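Local coordinates for lysozyme inhibitor LprI-like N-terminal domain-containing protein (Burkholderia thailandensis, PDB 6AR7) that is of unknown function but carries LprI-like regions and may act as a lysozyme inhibitor, at residues D24-A29 / Q54-E59; G58-A63 / R122-A127; Q65-T70 / G130-Y135; R77-S82 / T198-E203; M152-C157 / E205-I210. One frame throughout, in Å; residues are numbered along the deposited sequence. Where two conformers were deposited one is given.

Interaction 1: D24-A29 / Q54-E59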
# COMPACT_ATOMS: atom_id res chain seq x y z
N ASP A 24 8.66 -15.69 1.15
CA ASP A 24 8.38 -15.52 2.55
C ASP A 24 7.46 -16.65 3.03
O ASP A 24 6.55 -17.06 2.28
CB ASP A 24 7.75 -14.16 2.78
CG ASP A 24 7.57 -13.83 4.24
OD1 ASP A 24 6.61 -14.35 4.86
OD2 ASP A 24 8.40 -13.05 4.77
N PRO A 25 7.67 -17.18 4.24
CA PRO A 25 6.80 -18.28 4.71
C PRO A 25 5.32 -17.94 4.68
O PRO A 25 4.50 -18.82 4.44
CB PRO A 25 7.29 -18.53 6.14
CG PRO A 25 8.75 -18.01 6.14
CD PRO A 25 8.76 -16.85 5.18
N ILE A 26 4.95 -16.66 4.85
CA ILE A 26 3.54 -16.28 4.79
C ILE A 26 2.96 -16.58 3.41
O ILE A 26 1.82 -17.05 3.30
CB ILE A 26 3.35 -14.79 5.15
CG1 ILE A 26 3.81 -14.53 6.58
CG2 ILE A 26 1.88 -14.39 4.95
CD1 ILE A 26 3.89 -13.06 6.94
N ASP A 27 3.72 -16.28 2.35
CA ASP A 27 3.22 -16.50 0.99
C ASP A 27 3.25 -17.98 0.63
O ASP A 27 2.38 -18.46 -0.10
CB ASP A 27 4.01 -15.69 -0.03
CG ASP A 27 3.93 -14.19 0.23
OD1 ASP A 27 2.88 -13.72 0.75
OD2 ASP A 27 4.91 -13.48 -0.08
N VAL A 28 4.27 -18.70 1.11
CA VAL A 28 4.29 -20.15 0.94
C VAL A 28 3.07 -20.78 1.60
O VAL A 28 2.40 -21.65 1.02
CB VAL A 28 5.61 -20.74 1.49
CG1 VAL A 28 5.58 -22.28 1.53
CG2 VAL A 28 6.81 -20.25 0.67
N ALA A 29 2.74 -20.33 2.82
CA ALA A 29 1.60 -20.89 3.55
C ALA A 29 0.28 -20.57 2.85
O ALA A 29 -0.62 -21.42 2.78
CB ALA A 29 1.60 -20.36 4.98
N GLN A 54 -3.55 -10.86 7.62
CA GLN A 54 -3.33 -10.68 9.05
C GLN A 54 -1.89 -11.01 9.43
O GLN A 54 -1.29 -10.33 10.27
CB GLN A 54 -4.29 -11.57 9.84
CG GLN A 54 -5.75 -11.14 9.81
CD GLN A 54 -6.67 -12.21 10.40
OE1 GLN A 54 -6.49 -12.65 11.53
NE2 GLN A 54 -7.67 -12.63 9.62
N GLN A 55 -1.32 -12.06 8.84
CA GLN A 55 0.07 -12.40 9.13
C GLN A 55 1.01 -11.31 8.63
O GLN A 55 1.92 -10.91 9.35
CB GLN A 55 0.40 -13.77 8.53
CG GLN A 55 -0.33 -14.89 9.30
CD GLN A 55 -0.32 -16.20 8.56
OE1 GLN A 55 0.63 -16.53 7.87
NE2 GLN A 55 -1.38 -16.98 8.73
N TRP A 56 0.75 -10.77 7.42
CA TRP A 56 1.55 -9.65 6.95
C TRP A 56 1.41 -8.44 7.87
O TRP A 56 2.37 -7.69 8.05
CB TRP A 56 1.17 -9.27 5.52
CG TRP A 56 1.82 -10.16 4.55
CD1 TRP A 56 1.21 -11.07 3.73
CD2 TRP A 56 3.24 -10.30 4.32
NE1 TRP A 56 2.15 -11.75 2.99
CE2 TRP A 56 3.40 -11.29 3.33
CE3 TRP A 56 4.37 -9.67 4.84
CZ2 TRP A 56 4.65 -11.66 2.84
CZ3 TRP A 56 5.61 -10.03 4.35
CH2 TRP A 56 5.74 -11.02 3.37
N GLN A 57 0.23 -8.21 8.44
CA GLN A 57 0.09 -7.09 9.36
C GLN A 57 0.95 -7.31 10.61
O GLN A 57 1.53 -6.36 11.15
CB GLN A 57 -1.38 -6.90 9.72
CG GLN A 57 -1.64 -5.75 10.72
CD GLN A 57 -1.14 -4.41 10.21
OE1 GLN A 57 -1.51 -3.97 9.13
NE2 GLN A 57 -0.30 -3.75 11.01
N GLY A 58 1.08 -8.55 11.05
CA GLY A 58 2.02 -8.82 12.13
C GLY A 58 3.45 -8.50 11.75
O GLY A 58 4.24 -8.03 12.57
N GLU A 59 3.81 -8.74 10.48
CA GLU A 59 5.17 -8.42 10.05
C GLU A 59 5.36 -6.91 9.91
O GLU A 59 6.47 -6.41 10.15
CB GLU A 59 5.50 -9.14 8.75
CG GLU A 59 5.57 -10.65 8.94
CD GLU A 59 6.56 -11.03 10.04
OE1 GLU A 59 7.76 -10.73 9.88
OE2 GLU A 59 6.12 -11.60 11.07
O HOH W 1 -0.44 -17.37 4.97
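I26 lies on one face of the W56 indole and D27 meets its edge. Two carbons of I26, CG2 and CD1, do most of the touching. With CG1 beside the backbone N (chi1 -62°) and the chain extended beyond it, CG2 sits over the five-membered ring, 3.7 Å from its centroid, in a CH-pi contact. CD1 runs on over the middle of the indole and reaches E59, 3.6 Å from E59 CG.

At the edge, W56 NE1 donates to D27 OD1 at 3.1 Å. The acceptor is almost exactly in the indole plane, but the bond is bent, 143° at the hydrogen. The donor reaches OD1 from its syn side, tilted out of the carboxylate plane, which is itself turned from the plane of the ring. D27 OD2 is engaged by R122 in a salt bridge. At the far end of the indole, D24 CG stands 3.5 Å from W56 CH2, coming in obliquely. D24 is also the N-cap of helix 25-34: its OD1 accepts from I26 N at 2.8 Å, while OD2 pairs with R129, which also holds E59.

Beside exposed Q55, a water donates to I26 O (2.8 Å) and to Q55 OE1 (3.2 Å). The segments run antiparallel, 177° apart, and C33 and C48 form a disulfide between the same two parts of the chain: this is a capped, disulfide-closed antiparallel helical hairpin.

Interaction 2: G58-A63 / R122-A127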
# COMPACT_ATOMS: atom_id res chain seq x y z
N GLY A 58 1.08 -8.55 11.05
CA GLY A 58 2.02 -8.82 12.13
C GLY A 58 3.45 -8.50 11.75
O GLY A 58 4.24 -8.03 12.57
N GLU A 59 3.81 -8.74 10.48
CA GLU A 59 5.17 -8.42 10.05
C GLU A 59 5.36 -6.91 9.91
O GLU A 59 6.47 -6.41 10.15
CB GLU A 59 5.50 -9.14 8.75
CG GLU A 59 5.57 -10.65 8.94
CD GLU A 59 6.56 -11.03 10.04
OE1 GLU A 59 7.76 -10.73 9.88
OE2 GLU A 59 6.12 -11.60 11.07
N VAL A 60 4.31 -6.19 9.56
CA VAL A 60 4.37 -4.73 9.58
C VAL A 60 4.73 -4.25 10.98
O VAL A 60 5.66 -3.47 11.17
CB VAL A 60 3.04 -4.12 9.11
CG1 VAL A 60 2.99 -2.62 9.43
CG2 VAL A 60 2.80 -4.36 7.61
N ASP A 61 4.00 -4.74 11.98
CA ASP A 61 4.21 -4.26 13.33
C ASP A 61 5.58 -4.65 13.86
O ASP A 61 6.23 -3.85 14.55
CB ASP A 61 3.09 -4.78 14.24
CG ASP A 61 1.74 -4.18 13.87
OD1 ASP A 61 1.74 -3.06 13.33
OD2 ASP A 61 0.68 -4.81 14.11
N ALA A 62 6.06 -5.85 13.52
CA ALA A 62 7.36 -6.30 14.00
C ALA A 62 8.50 -5.57 13.30
O ALA A 62 9.52 -5.26 13.92
CB ALA A 62 7.51 -7.80 13.81
N ALA A 63 8.38 -5.39 11.98
CA ALA A 63 9.43 -4.67 11.26
C ALA A 63 9.47 -3.22 11.71
O ALA A 63 10.54 -2.66 11.92
CB ALA A 63 9.22 -4.78 9.76
N ARG A 122 1.16 -6.42 2.77
CA ARG A 122 2.39 -7.06 2.35
C ARG A 122 3.44 -6.03 1.92
O ARG A 122 4.59 -6.06 2.39
CB ARG A 122 2.07 -8.02 1.20
CG ARG A 122 3.20 -8.86 0.74
CD ARG A 122 2.70 -9.98 -0.18
NE ARG A 122 3.83 -10.73 -0.69
CZ ARG A 122 4.63 -10.33 -1.68
NH1 ARG A 122 4.40 -9.18 -2.31
NH2 ARG A 122 5.65 -11.10 -2.04
N GLU A 123 3.04 -5.09 1.06
CA GLU A 123 3.96 -4.05 0.59
C GLU A 123 4.54 -3.23 1.74
O GLU A 123 5.74 -2.96 1.78
CB GLU A 123 3.25 -3.13 -0.43
CG GLU A 123 3.14 -3.74 -1.83
CD GLU A 123 2.08 -3.08 -2.73
OE1 GLU A 123 1.47 -2.07 -2.34
OE2 GLU A 123 1.86 -3.58 -3.85
N ARG A 124 3.69 -2.81 2.69
CA ARG A 124 4.20 -2.01 3.79
C ARG A 124 5.21 -2.80 4.62
O ARG A 124 6.25 -2.28 5.01
CB ARG A 124 3.05 -1.51 4.66
CG ARG A 124 3.48 -0.59 5.80
CD ARG A 124 4.33 0.61 5.31
NE ARG A 124 4.55 1.55 6.41
CZ ARG A 124 5.34 2.61 6.35
NH1 ARG A 124 6.00 2.90 5.23
NH2 ARG A 124 5.47 3.39 7.42
N ALA A 125 4.94 -4.09 4.84
CA ALA A 125 5.86 -4.93 5.61
C ALA A 125 7.23 -5.00 4.95
O ALA A 125 8.26 -4.87 5.62
CB ALA A 125 5.28 -6.34 5.76
N LEU A 126 7.27 -5.20 3.63
CA LEU A 126 8.54 -5.37 2.94
C LEU A 126 9.36 -4.09 2.94
O LEU A 126 10.59 -4.13 3.02
CB LEU A 126 8.29 -5.83 1.50
CG LEU A 126 7.64 -7.20 1.34
CD1 LEU A 126 7.28 -7.43 -0.12
CD2 LEU A 126 8.58 -8.29 1.87
N ALA A 127 8.70 -2.94 2.83
CA ALA A 127 9.40 -1.66 2.89
C ALA A 127 10.00 -1.44 4.27
O ALA A 127 11.15 -0.99 4.38
CB ALA A 127 8.44 -0.53 2.53
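V60 and A125 are the residues whose CA atoms come nearest across the two segments, 4.2 Å apart. The apolar contacts come first. V60 CG2, set opposite the carbonyl carbon of its own residue, points into the gap and lies 3.7 Å from A125 CB. The same methyl rests 3.5 Å from A125 N, so it packs against helix backbone as much as against side chain. The other branch, V60 CG1, touches R124 CG at 4.2 Å, the valine and the arginine stem crossing at about a right angle. On the other flank E59 CB meets A125 CB at 4.1 Å, and a turn later A63 CB faces A125 O at 4.3 Å.

Polar groups bind elsewhere. E59 OE1 is held by R129 in a salt bridge. R124 is bent at chi2 (54°), and its guanidinium hydrogen-bonds to S82 and Q83 and makes a cation-pi contact with W86, all on helix 73-101.

Alanines keep the interface thin: the segment axes are 8.2 Å apart and cross at only 24°, with both helices running the same way. Helix 42-70 thus lies close alongside helix 107-136; V60 reaches on to Q83 of helix 73-101, and R124 touches F193 and M197 of helix 180-197.

Interaction 3: Q65-T70 / G130-Y135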
# COMPACT_ATOMS: atom_id res chain seq x y z
N GLN A 65 8.77 -2.22 14.66
CA GLN A 65 9.39 -2.17 15.98
C GLN A 65 10.91 -2.30 15.90
O GLN A 65 11.63 -1.54 16.56
CB GLN A 65 8.80 -3.24 16.89
CG GLN A 65 7.39 -2.91 17.39
CD GLN A 65 7.29 -1.50 17.97
OE1 GLN A 65 8.19 -1.03 18.68
NE2 GLN A 65 6.17 -0.82 17.70
N ARG A 66 11.42 -3.23 15.08
CA ARG A 66 12.87 -3.29 14.85
C ARG A 66 13.41 -1.95 14.37
O ARG A 66 14.45 -1.47 14.84
CB ARG A 66 13.20 -4.37 13.83
CG ARG A 66 13.44 -5.75 14.37
CD ARG A 66 14.39 -6.43 13.41
NE ARG A 66 13.74 -6.64 12.12
CZ ARG A 66 14.36 -6.52 10.95
NH1 ARG A 66 15.64 -6.17 10.89
NH2 ARG A 66 13.68 -6.75 9.82
N LEU A 67 12.72 -1.35 13.40
CA LEU A 67 13.17 -0.10 12.81
C LEU A 67 13.29 1.00 13.86
O LEU A 67 14.28 1.73 13.89
CB LEU A 67 12.20 0.32 11.70
CG LEU A 67 12.71 1.27 10.61
CD1 LEU A 67 11.77 1.23 9.44
CD2 LEU A 67 12.78 2.68 11.15
N VAL A 68 12.28 1.12 14.72
CA VAL A 68 12.29 2.16 15.74
C VAL A 68 13.45 1.94 16.71
O VAL A 68 14.06 2.90 17.19
CB VAL A 68 10.93 2.21 16.46
CG1 VAL A 68 11.00 3.05 17.73
CG2 VAL A 68 9.85 2.73 15.53
N LYS A 69 13.80 0.68 16.98
CA LYS A 69 14.86 0.39 17.93
C LYS A 69 16.25 0.55 17.31
O LYS A 69 17.21 0.81 18.03
CB LYS A 69 14.69 -1.01 18.53
N THR A 70 16.39 0.36 15.99
CA THR A 70 17.73 0.38 15.40
C THR A 70 18.05 1.62 14.57
O THR A 70 19.23 1.89 14.34
CB THR A 70 17.94 -0.86 14.51
OG1 THR A 70 17.06 -0.81 13.38
CG2 THR A 70 17.70 -2.13 15.31
N GLY A 130 12.98 -3.78 4.62
CA GLY A 130 14.15 -3.31 3.89
C GLY A 130 14.89 -2.21 4.63
O GLY A 130 16.12 -2.21 4.70
N ALA A 131 14.15 -1.26 5.19
CA ALA A 131 14.78 -0.18 5.94
C ALA A 131 15.45 -0.72 7.20
O ALA A 131 16.61 -0.40 7.47
CB ALA A 131 13.76 0.91 6.29
N ALA A 132 14.72 -1.50 7.99
CA ALA A 132 15.29 -2.00 9.23
C ALA A 132 16.53 -2.85 8.98
O ALA A 132 17.48 -2.80 9.77
CB ALA A 132 14.24 -2.81 10.00
N ASP A 133 16.55 -3.59 7.87
CA ASP A 133 17.74 -4.37 7.55
C ASP A 133 18.90 -3.46 7.16
O ASP A 133 20.05 -3.71 7.54
CB ASP A 133 17.46 -5.36 6.41
CG ASP A 133 16.53 -6.48 6.84
OD1 ASP A 133 16.20 -6.55 8.04
OD2 ASP A 133 16.10 -7.27 5.96
N ARG A 134 18.61 -2.40 6.42
CA ARG A 134 19.67 -1.49 6.00
C ARG A 134 20.23 -0.70 7.17
O ARG A 134 21.44 -0.48 7.25
CB ARG A 134 19.14 -0.56 4.91
CG ARG A 134 20.22 0.20 4.15
CD ARG A 134 19.76 0.52 2.74
NE ARG A 134 18.42 0.01 2.44
CZ ARG A 134 17.30 0.73 2.57
NH1 ARG A 134 16.13 0.18 2.28
NH2 ARG A 134 17.36 1.98 3.00
N TYR A 135 19.37 -0.30 8.12
CA TYR A 135 19.86 0.40 9.30
C TYR A 135 20.61 -0.51 10.26
O TYR A 135 21.39 -0.02 11.09
CB TYR A 135 18.70 1.05 10.07
CG TYR A 135 17.95 2.13 9.32
CD1 TYR A 135 18.58 2.91 8.35
CD2 TYR A 135 16.61 2.36 9.57
CE1 TYR A 135 17.89 3.90 7.66
CE2 TYR A 135 15.91 3.33 8.89
CZ TYR A 135 16.55 4.10 7.93
OH TYR A 135 15.83 5.07 7.25
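The R66 guanidinium has A132 CB over one face, 3.6 Å above the plane, and D133 OD1 at its edge. The Y135 ring is met edge-on by L67 CD2, 3.9 Å from Y135 CE2, while A131 O of its own helix stands over one face. These groups join two like-directed neighbours of an all-helical bundle, helix 42-70 near its end and helix 107-136, at 31°.

R66 grips the aspartate end-on. NH1 (2.9 Å) and NH2 (3.1 Å) both donate to the single atom D133 OD1, which makes this a forked salt bridge; OD1 stays close to the guanidinium plane. The carboxylate plane is turned 38° from it. R66 and D133 are both exposed.

Alongside, the packing is apolar. L67, its CG swung away from the nitrogen of its own residue (chi1 -158°), spreads its two methyls over different partners: CD1 is 3.7 Å from A131 CB, and CD2 is the one at the tyrosine. Its CB also lies 4.1 Å from A132 CB.

T70 closes the helix end beside Y135 CB. Its hydroxyl turns back along its own helix, and T70 OG1 donates to R66 O at 3.1 Å from above the carbonyl plane; that oxygen also accepts from T70 N.

Interaction 4: R77-S82 / T198-E203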
# COMPACT_ATOMS: atom_id res chain seq x y z
N ARG A 77 12.35 9.16 13.69
CA ARG A 77 11.22 10.08 13.71
C ARG A 77 10.55 10.16 12.34
O ARG A 77 9.32 10.24 12.25
CB ARG A 77 11.67 11.47 14.17
CG ARG A 77 12.06 11.53 15.63
CD ARG A 77 12.32 12.96 16.09
NE ARG A 77 13.61 13.46 15.62
CZ ARG A 77 14.75 13.28 16.27
NH1 ARG A 77 14.76 12.62 17.42
NH2 ARG A 77 15.89 13.76 15.78
N GLY A 78 11.35 10.16 11.27
CA GLY A 78 10.79 10.15 9.93
C GLY A 78 9.91 8.94 9.67
O GLY A 78 8.81 9.06 9.13
N TRP A 79 10.40 7.75 10.03
CA TRP A 79 9.59 6.55 9.80
C TRP A 79 8.37 6.53 10.72
O TRP A 79 7.29 6.07 10.31
CB TRP A 79 10.43 5.28 9.98
CG TRP A 79 11.23 4.98 8.76
CD1 TRP A 79 12.53 5.33 8.53
CD2 TRP A 79 10.79 4.28 7.59
NE1 TRP A 79 12.92 4.90 7.28
CE2 TRP A 79 11.87 4.24 6.69
CE3 TRP A 79 9.58 3.68 7.21
CZ2 TRP A 79 11.78 3.64 5.44
CZ3 TRP A 79 9.50 3.08 5.97
CH2 TRP A 79 10.60 3.06 5.10
N GLN A 80 8.53 7.01 11.96
CA GLN A 80 7.38 7.10 12.85
C GLN A 80 6.30 7.97 12.24
O GLN A 80 5.11 7.65 12.30
CB GLN A 80 7.79 7.64 14.22
CG GLN A 80 8.61 6.66 15.01
CD GLN A 80 9.06 7.24 16.34
OE1 GLN A 80 9.38 8.42 16.42
NE2 GLN A 80 9.12 6.40 17.37
N GLU A 81 6.71 9.07 11.62
CA GLU A 81 5.76 9.92 10.92
C GLU A 81 5.12 9.17 9.76
O GLU A 81 3.90 9.22 9.57
CB GLU A 81 6.46 11.18 10.43
CG GLU A 81 5.55 12.12 9.64
CD GLU A 81 4.40 12.68 10.45
OE1 GLU A 81 4.50 12.75 11.69
OE2 GLU A 81 3.37 13.02 9.84
N SER A 82 5.93 8.44 8.98
CA SER A 82 5.39 7.70 7.84
C SER A 82 4.35 6.67 8.29
O SER A 82 3.32 6.49 7.62
CB SER A 82 6.52 7.03 7.06
OG SER A 82 6.86 5.77 7.62
N THR A 198 9.07 10.28 1.08
CA THR A 198 10.08 10.79 0.15
C THR A 198 11.46 10.99 0.76
O THR A 198 12.44 10.59 0.11
CB THR A 198 9.62 12.11 -0.48
OG1 THR A 198 8.33 11.93 -1.05
CG2 THR A 198 10.61 12.52 -1.55
N PRO A 199 11.62 11.55 1.97
CA PRO A 199 12.97 11.72 2.52
C PRO A 199 13.63 10.43 2.95
O PRO A 199 14.85 10.43 3.16
CB PRO A 199 12.76 12.64 3.74
CG PRO A 199 11.38 13.17 3.61
CD PRO A 199 10.61 12.12 2.88
N LEU A 200 12.87 9.33 3.07
CA LEU A 200 13.35 8.09 3.67
C LEU A 200 13.69 6.99 2.66
O LEU A 200 14.31 6.00 3.05
CB LEU A 200 12.31 7.55 4.66
CG LEU A 200 11.81 8.54 5.71
CD1 LEU A 200 10.69 7.95 6.53
CD2 LEU A 200 12.96 8.97 6.62
N VAL A 201 13.29 7.12 1.40
CA VAL A 201 13.50 6.07 0.42
C VAL A 201 14.16 6.66 -0.82
O VAL A 201 14.20 7.88 -1.02
CB VAL A 201 12.19 5.35 0.04
CG1 VAL A 201 11.50 4.77 1.28
CG2 VAL A 201 11.25 6.32 -0.68
N SER A 202 14.67 5.77 -1.67
CA SER A 202 15.35 6.17 -2.90
C SER A 202 14.36 6.81 -3.87
O SER A 202 13.13 6.70 -3.73
CB SER A 202 16.01 4.97 -3.57
OG SER A 202 15.03 4.11 -4.15
N GLU A 203 14.90 7.51 -4.86
CA GLU A 203 14.05 8.09 -5.89
C GLU A 203 13.27 7.00 -6.61
O GLU A 203 12.10 7.18 -6.94
CB GLU A 203 14.89 8.92 -6.87
CG GLU A 203 14.04 9.63 -7.94
CD GLU A 203 13.17 10.77 -7.38
OE1 GLU A 203 13.34 11.16 -6.21
OE2 GLU A 203 12.29 11.27 -8.13
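L200 lays its CD1 methyl over the face of the W79 indole and against the bare backbone of G78. In this CH-pi contact CD1 sits 3.6 Å from the centroid of the five-membered ring, only 4° off the normal. This is how the connection between helix 180-197 and helix 203-223 is keyed into helix 73-101 of the bundle.

G78 has no side chain, and L200 CD2 stands where a CB would point, while CD1 rests 3.4 Å from G78 C. Lower down the same side chain, L200 CB lies 3.8 Å from W79 NE1; the leucine and the indole lie alongside, pointing opposite ways. S82 CB comes to 4.3 Å from L200 CD1, and V201 CG1 adds a looser touch, 4.3 Å from W79 CH2.

The next shell fixes these groups. W79 leaves its helix with chi1 at -81°, and its NE1 is hydrogen-bonded to Y135 OH, which would fix the indole's rotation; L67, A131, L128 and M197 pack against it too. On the loop side, H146 bonds to P199 through the backbone and to V201 O through its imidazole. S202 then N-caps helix 203-223 by accepting from E205 N.

The S82 hydroxyl is hydrogen-bonded to R124 NH2 as well as to its own helix: S82 OG donates to W79 O at 2.7 Å, 15° from the carbonyl plane.

Interaction 5: M152-C157 / E205-I210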
# COMPACT_ATOMS: atom_id res chain seq x y z
N MSE A 152 9.02 16.94 -10.21
CA MSE A 152 9.09 17.28 -11.62
C MSE A 152 10.52 17.29 -12.18
O MSE A 152 10.68 17.30 -13.39
CB MSE A 152 8.41 18.62 -11.89
CG MSE A 152 9.07 19.79 -11.24
SE MSE A 152 8.25 21.42 -11.88
CE MSE A 152 7.32 20.67 -13.42
N ARG A 153 11.54 17.22 -11.33
CA ARG A 153 12.90 17.07 -11.83
C ARG A 153 13.12 15.69 -12.44
O ARG A 153 14.06 15.50 -13.22
CB ARG A 153 13.96 17.29 -10.75
CG ARG A 153 13.91 18.63 -10.09
CD ARG A 153 15.24 19.00 -9.40
NE ARG A 153 16.29 19.24 -10.39
CZ ARG A 153 17.36 20.00 -10.19
NH1 ARG A 153 17.54 20.62 -9.03
NH2 ARG A 153 18.25 20.15 -11.16
N ASP A 154 12.33 14.71 -12.02
CA ASP A 154 12.53 13.33 -12.41
C ASP A 154 11.40 12.94 -13.36
O ASP A 154 10.25 12.77 -12.93
CB ASP A 154 12.57 12.45 -11.15
CG ASP A 154 12.67 10.95 -11.46
OD1 ASP A 154 12.90 10.56 -12.62
OD2 ASP A 154 12.48 10.15 -10.53
N ALA A 155 11.73 12.74 -14.64
CA ALA A 155 10.72 12.34 -15.61
C ALA A 155 9.96 11.08 -15.18
O ALA A 155 8.76 10.96 -15.45
CB ALA A 155 11.37 12.14 -16.99
N ALA A 156 10.63 10.14 -14.49
CA ALA A 156 9.91 8.96 -14.00
C ALA A 156 8.83 9.33 -12.99
O ALA A 156 7.70 8.82 -13.06
CB ALA A 156 10.90 7.96 -13.38
N CYS A 157 9.15 10.23 -12.06
CA CYS A 157 8.19 10.69 -11.07
C CYS A 157 7.07 11.48 -11.73
O CYS A 157 5.89 11.28 -11.42
CB CYS A 157 8.92 11.53 -10.01
SG CYS A 157 7.96 11.90 -8.52
N GLU A 205 12.19 4.11 -5.38
CA GLU A 205 11.08 3.69 -4.53
C GLU A 205 10.01 4.77 -4.45
O GLU A 205 8.82 4.46 -4.32
CB GLU A 205 11.58 3.33 -3.13
CG GLU A 205 12.68 2.29 -3.15
CD GLU A 205 12.76 1.46 -1.89
OE1 GLU A 205 11.69 1.12 -1.34
OE2 GLU A 205 13.87 1.15 -1.44
N ARG A 206 10.41 6.04 -4.48
CA ARG A 206 9.43 7.12 -4.56
C ARG A 206 8.55 6.95 -5.80
O ARG A 206 7.32 7.00 -5.71
CB ARG A 206 10.17 8.46 -4.55
CG ARG A 206 9.30 9.68 -4.77
CD ARG A 206 10.20 10.89 -5.05
NE ARG A 206 9.48 12.15 -4.85
CZ ARG A 206 10.02 13.36 -5.00
NH1 ARG A 206 11.29 13.47 -5.36
NH2 ARG A 206 9.28 14.45 -4.80
N VAL A 207 9.16 6.69 -6.95
CA VAL A 207 8.41 6.46 -8.18
C VAL A 207 7.49 5.24 -8.03
O VAL A 207 6.33 5.27 -8.46
CB VAL A 207 9.37 6.30 -9.37
CG1 VAL A 207 8.61 5.91 -10.65
CG2 VAL A 207 10.17 7.62 -9.58
N ASP A 208 7.99 4.16 -7.43
CA ASP A 208 7.18 2.95 -7.32
C ASP A 208 6.00 3.12 -6.36
O ASP A 208 4.96 2.50 -6.57
CB ASP A 208 8.07 1.77 -6.89
CG ASP A 208 9.03 1.35 -7.99
OD1 ASP A 208 8.72 1.64 -9.17
OD2 ASP A 208 10.08 0.73 -7.68
N LEU A 209 6.15 3.94 -5.32
CA LEU A 209 5.00 4.28 -4.48
C LEU A 209 3.89 4.90 -5.32
O LEU A 209 2.71 4.54 -5.16
CB LEU A 209 5.40 5.26 -3.38
CG LEU A 209 6.04 4.75 -2.09
CD1 LEU A 209 6.51 5.94 -1.23
CD2 LEU A 209 5.11 3.81 -1.30
N ILE A 210 4.24 5.85 -6.19
CA ILE A 210 3.23 6.47 -7.06
C ILE A 210 2.69 5.44 -8.05
O ILE A 210 1.47 5.37 -8.28
CB ILE A 210 3.81 7.69 -7.80
CG1 ILE A 210 4.39 8.71 -6.82
CG2 ILE A 210 2.73 8.33 -8.67
CD1 ILE A 210 5.25 9.80 -7.49
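C157 packs against three residues of helix 203-223 in turn: V207, I210 and R206. Its CB lies 4.1 Å from V207 CG2, at the point where the CA atoms of C157 and V207 come within 5.1 Å of each other. Because chi1 is -168°, which turns SG away from the nitrogen of its own residue, the sulfur passes beyond the valine and reaches I210 CD1 at 3.6 Å. The sulfur also stands over one face of the R206 guanidinium, toward its rim, 4.0 Å from R206 NE. There the side chain ends in the disulfide to C151.

V207 faces the first turn of helix 155-174 from the other helix. Its CG2 is the branch that touches most: it is 3.7 Å from C157 N, 3.9 Å from A156 CB and 3.6 Å from D154 OD2. CG1 lies beside A156 as well.

D154 is the N-cap of helix 155-174. Its OD1 accepts from A156 N at 3.0 Å, but the donor stands high above the carboxylate plane and the bond is bent, 139° at the hydrogen. OD2, turned to the valine, also has the carboxylate of E203 close by, so the two acids may share a proton. R206 runs extended from CG to NE, which carries its tip to R149 O and E203 OE1.

Together these make a C151-C157 disulfide that spans the capped start of helix 155-174, packed on helix 203-223, part of the second LprI-like region of this all-helical protein.

From the N terminus, interaction 1 closes the first and shortest loop, folding helix 25-34 onto helix 42-70. Interaction 2 opens on helix 42-70 too, sharing G58 and E59 with interaction 1, and R122 bridges back to D27. Interactions 2 and 3 alternate along the chain, both bringing helix 107-136 against helix 42-70 over the loop that contains helix 73-101. Interaction 4 crosses both, joining helix 73-101 to the connection between helix 180-197 and helix 203-223; W79 and S82 touch the neighbouring contacts directly. Interaction 5 starts after interactions 1, 2 and 3 have closed but crosses interaction 4, joining helix 155-174 to helix 203-223.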